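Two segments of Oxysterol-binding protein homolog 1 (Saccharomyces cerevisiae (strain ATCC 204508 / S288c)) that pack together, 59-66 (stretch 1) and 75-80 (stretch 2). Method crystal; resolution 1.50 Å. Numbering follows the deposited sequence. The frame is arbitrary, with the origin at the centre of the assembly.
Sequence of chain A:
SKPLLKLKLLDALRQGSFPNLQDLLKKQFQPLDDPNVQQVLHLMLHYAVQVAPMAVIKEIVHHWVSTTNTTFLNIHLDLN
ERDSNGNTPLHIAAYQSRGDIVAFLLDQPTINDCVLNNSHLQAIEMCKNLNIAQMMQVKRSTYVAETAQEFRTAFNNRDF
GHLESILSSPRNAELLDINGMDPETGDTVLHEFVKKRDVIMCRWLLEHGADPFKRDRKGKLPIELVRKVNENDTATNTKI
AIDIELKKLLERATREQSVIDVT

Stretch 1, residues 59-66: EIVHHWVS
Stretch 2, residues 75-80: IHLDLN

Stretch 1 enters in a helix that begins earlier in the chain, and residues 75-80, which adopt no regular helix or strand, pack against stretch 1. The register is set by Val-65 and Leu-77, whose CA atoms lie 4.9 Å apart, and the contact buries 390 Å² in total. Glu-59 (phi/psi -63/-40, chi1 and chi2 both m) does not reach stretch 2.

Ile-60 (-60/-47; m, t) is the first residue to touch stretch 2. Its CB points sideways, and CG2 meets Leu-77 CD1 at 3.9 Å. One residue on, Val-61 (-67/-46; t) also points sideways and places CG2 3.9 Å from CD1 of Leu-79. The extended Leu-77 (-61/138; m, t) and the more tightly turned Leu-79 (-62/-24; chi1 -148°, between wells, chi2 p) thus both direct methyl groups to the helix, while Asp-78 (-90/118; t) between them points away and accepts a hydrogen bond at OD1 from N of Asn-80 (-109/25; m, chi2 -61°), 2.8 Å.

His-62 (-70/-26; m, chi2 -55°) and His-63 (-85/-43; m, chi2 76°) are both out of reach of stretch 2. Glu-59 O accepts hydrogen bonds from His-63 N at 2.9 Å and from His-63 ND1 at 2.8 Å, so the His-63 side chain folds back along its own helix.

Trp-64 (-117/14; chi1 m, chi2 -48°) supplies the one direct hydrogen bond of the contact: its O accepts from Leu-77 N at 2.8 Å, with an angle of 141° at the hydrogen. The same oxygen receives a CA-H...O contact from His-76 CA at 3.4 Å, so two successive residues converge on one carbonyl. Before them, Ile-75 (-152/130; m, t) points its CB sideways while the end of its side chain leads away. Trp-64 CB lies 3.9 Å from Leu-77 CD1, the methyl that also meets Ile-60, although the end of the indole leads away from stretch 2. Trp-64 N still donates a hydrogen bond to Ile-60 O at 3.0 Å, whereas the one from Val-65 N to Val-61 O is weak at 3.3 Å.

Val-65 (-101/-46; t) points away overall, yet its CG2 approaches Leu-77 CB at 4.3 Å and Leu-79 CD1 at 4.1 Å. Its CA sits 3.7 Å from Leu-77 O, and a water bridges the two backbones, its O donating to Val-65 O at 2.8 Å and to Leu-77 O at 2.9 Å. The CA-to-CB bond of Ser-66 (-63/122; p) points away, and the residue makes contact through its backbone: its O lies 3.0 Å from CD2 of His-76 (-97/105; m, chi2 103°), whose NE2 is hydrogen-bonded elsewhere in the structure.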

# COMPACT_ATOMS: atom_id res chain seq x y z
N GLU A 59 -22.06 -0.93 4.86
CA GLU A 59 -22.18 -1.52 6.19
C GLU A 59 -21.19 -2.67 6.37
O GLU A 59 -20.60 -2.82 7.44
CB GLU A 59 -23.60 -2.03 6.44
CG GLU A 59 -24.68 -0.96 6.49
CD GLU A 59 -24.43 0.09 7.56
OE1 GLU A 59 -23.97 -0.27 8.66
OE2 GLU A 59 -24.73 1.27 7.30
N ILE A 60 -21.02 -3.49 5.34
CA ILE A 60 -20.08 -4.60 5.42
C ILE A 60 -18.67 -4.09 5.69
O ILE A 60 -17.97 -4.58 6.57
CB ILE A 60 -20.08 -5.42 4.10
CG1 ILE A 60 -21.38 -6.21 3.98
CG2 ILE A 60 -18.88 -6.35 4.06
CD1 ILE A 60 -21.54 -6.90 2.64
N VAL A 61 -18.26 -3.08 4.93
CA VAL A 61 -16.93 -2.51 5.08
C VAL A 61 -16.72 -1.81 6.42
O VAL A 61 -15.70 -2.03 7.09
CB VAL A 61 -16.61 -1.53 3.93
CG1 VAL A 61 -15.32 -0.78 4.21
CG2 VAL A 61 -16.49 -2.31 2.62
N HIS A 62 -17.67 -0.98 6.83
CA HIS A 62 -17.53 -0.27 8.09
C HIS A 62 -17.63 -1.16 9.32
O HIS A 62 -17.06 -0.85 10.37
CB HIS A 62 -18.54 0.87 8.18
CG HIS A 62 -18.23 2.02 7.26
ND1 HIS A 62 -17.02 2.68 7.28
CD2 HIS A 62 -18.97 2.62 6.31
CE1 HIS A 62 -17.03 3.64 6.38
NE2 HIS A 62 -18.20 3.63 5.77
N HIS A 63 -18.34 -2.27 9.20
CA HIS A 63 -18.50 -3.20 10.32
C HIS A 63 -17.37 -4.21 10.49
O HIS A 63 -16.91 -4.44 11.60
CB HIS A 63 -19.79 -4.02 10.18
CG HIS A 63 -21.01 -3.33 10.71
ND1 HIS A 63 -21.65 -2.32 10.03
CD2 HIS A 63 -21.71 -3.53 11.85
CE1 HIS A 63 -22.70 -1.92 10.74
NE2 HIS A 63 -22.76 -2.63 11.84
N TRP A 64 -16.93 -4.79 9.38
CA TRP A 64 -15.95 -5.87 9.46
C TRP A 64 -14.55 -5.77 8.86
O TRP A 64 -13.86 -6.78 8.76
CB TRP A 64 -16.64 -7.13 8.94
CG TRP A 64 -17.93 -7.38 9.66
CD1 TRP A 64 -18.13 -7.35 11.01
CD2 TRP A 64 -19.21 -7.67 9.07
NE1 TRP A 64 -19.44 -7.62 11.31
CE2 TRP A 64 -20.13 -7.82 10.14
CE3 TRP A 64 -19.67 -7.83 7.76
CZ2 TRP A 64 -21.48 -8.12 9.93
CZ3 TRP A 64 -21.02 -8.13 7.55
CH2 TRP A 64 -21.91 -8.27 8.64
N VAL A 65 -14.12 -4.57 8.50
CA VAL A 65 -12.79 -4.40 7.91
C VAL A 65 -11.72 -3.87 8.88
O VAL A 65 -10.61 -4.42 8.93
CB VAL A 65 -12.86 -3.50 6.65
CG1 VAL A 65 -11.46 -3.14 6.17
CG2 VAL A 65 -13.62 -4.22 5.54
N SER A 66 -12.03 -2.83 9.64
CA SER A 66 -11.06 -2.25 10.57
C SER A 66 -10.61 -3.20 11.67
O SER A 66 -11.42 -3.70 12.46
CB SER A 66 -11.64 -0.97 11.19
OG SER A 66 -12.83 -1.24 11.90
N ILE A 75 -13.79 -12.03 12.23
CA ILE A 75 -12.95 -12.14 11.05
C ILE A 75 -12.80 -10.74 10.51
O ILE A 75 -13.79 -10.03 10.36
CB ILE A 75 -13.59 -12.98 9.92
CG1 ILE A 75 -13.92 -14.39 10.40
CG2 ILE A 75 -12.65 -13.03 8.72
CD1 ILE A 75 -14.61 -15.23 9.35
N HIS A 76 -11.58 -10.31 10.24
CA HIS A 76 -11.40 -8.99 9.67
C HIS A 76 -11.27 -9.16 8.17
O HIS A 76 -10.24 -9.62 7.66
CB HIS A 76 -10.18 -8.29 10.26
CG HIS A 76 -10.43 -7.75 11.64
ND1 HIS A 76 -9.97 -8.38 12.78
CD2 HIS A 76 -11.15 -6.69 12.06
CE1 HIS A 76 -10.40 -7.72 13.84
NE2 HIS A 76 -11.12 -6.69 13.43
N LEU A 77 -12.34 -8.81 7.47
CA LEU A 77 -12.38 -8.92 6.02
C LEU A 77 -11.30 -8.06 5.39
O LEU A 77 -11.05 -6.93 5.82
CB LEU A 77 -13.76 -8.50 5.50
CG LEU A 77 -14.92 -9.30 6.10
CD1 LEU A 77 -16.22 -8.84 5.47
CD2 LEU A 77 -14.71 -10.80 5.88
N ASP A 78 -10.65 -8.63 4.39
CA ASP A 78 -9.58 -7.96 3.67
C ASP A 78 -10.19 -7.20 2.50
O ASP A 78 -10.80 -7.80 1.61
CB ASP A 78 -8.58 -9.00 3.15
CG ASP A 78 -7.34 -8.38 2.56
OD1 ASP A 78 -7.32 -7.15 2.33
OD2 ASP A 78 -6.37 -9.13 2.32
N LEU A 79 -10.05 -5.88 2.50
CA LEU A 79 -10.59 -5.06 1.43
C LEU A 79 -9.92 -5.44 0.11
O LEU A 79 -10.48 -5.24 -0.96
CB LEU A 79 -10.33 -3.59 1.75
CG LEU A 79 -11.35 -2.56 1.27
CD1 LEU A 79 -12.72 -2.91 1.81
CD2 LEU A 79 -10.92 -1.18 1.76
N ASN A 80 -8.72 -6.01 0.21
CA ASN A 80 -7.94 -6.40 -0.96
C ASN A 80 -7.85 -7.90 -1.18
O ASN A 80 -6.91 -8.39 -1.81
CB ASN A 80 -6.55 -5.79 -0.83
CG ASN A 80 -6.61 -4.32 -0.48
OD1 ASN A 80 -7.16 -3.52 -1.23
ND2 ASN A 80 -6.04 -3.96 0.67
O HOH W 1 -8.82 -5.58 7.07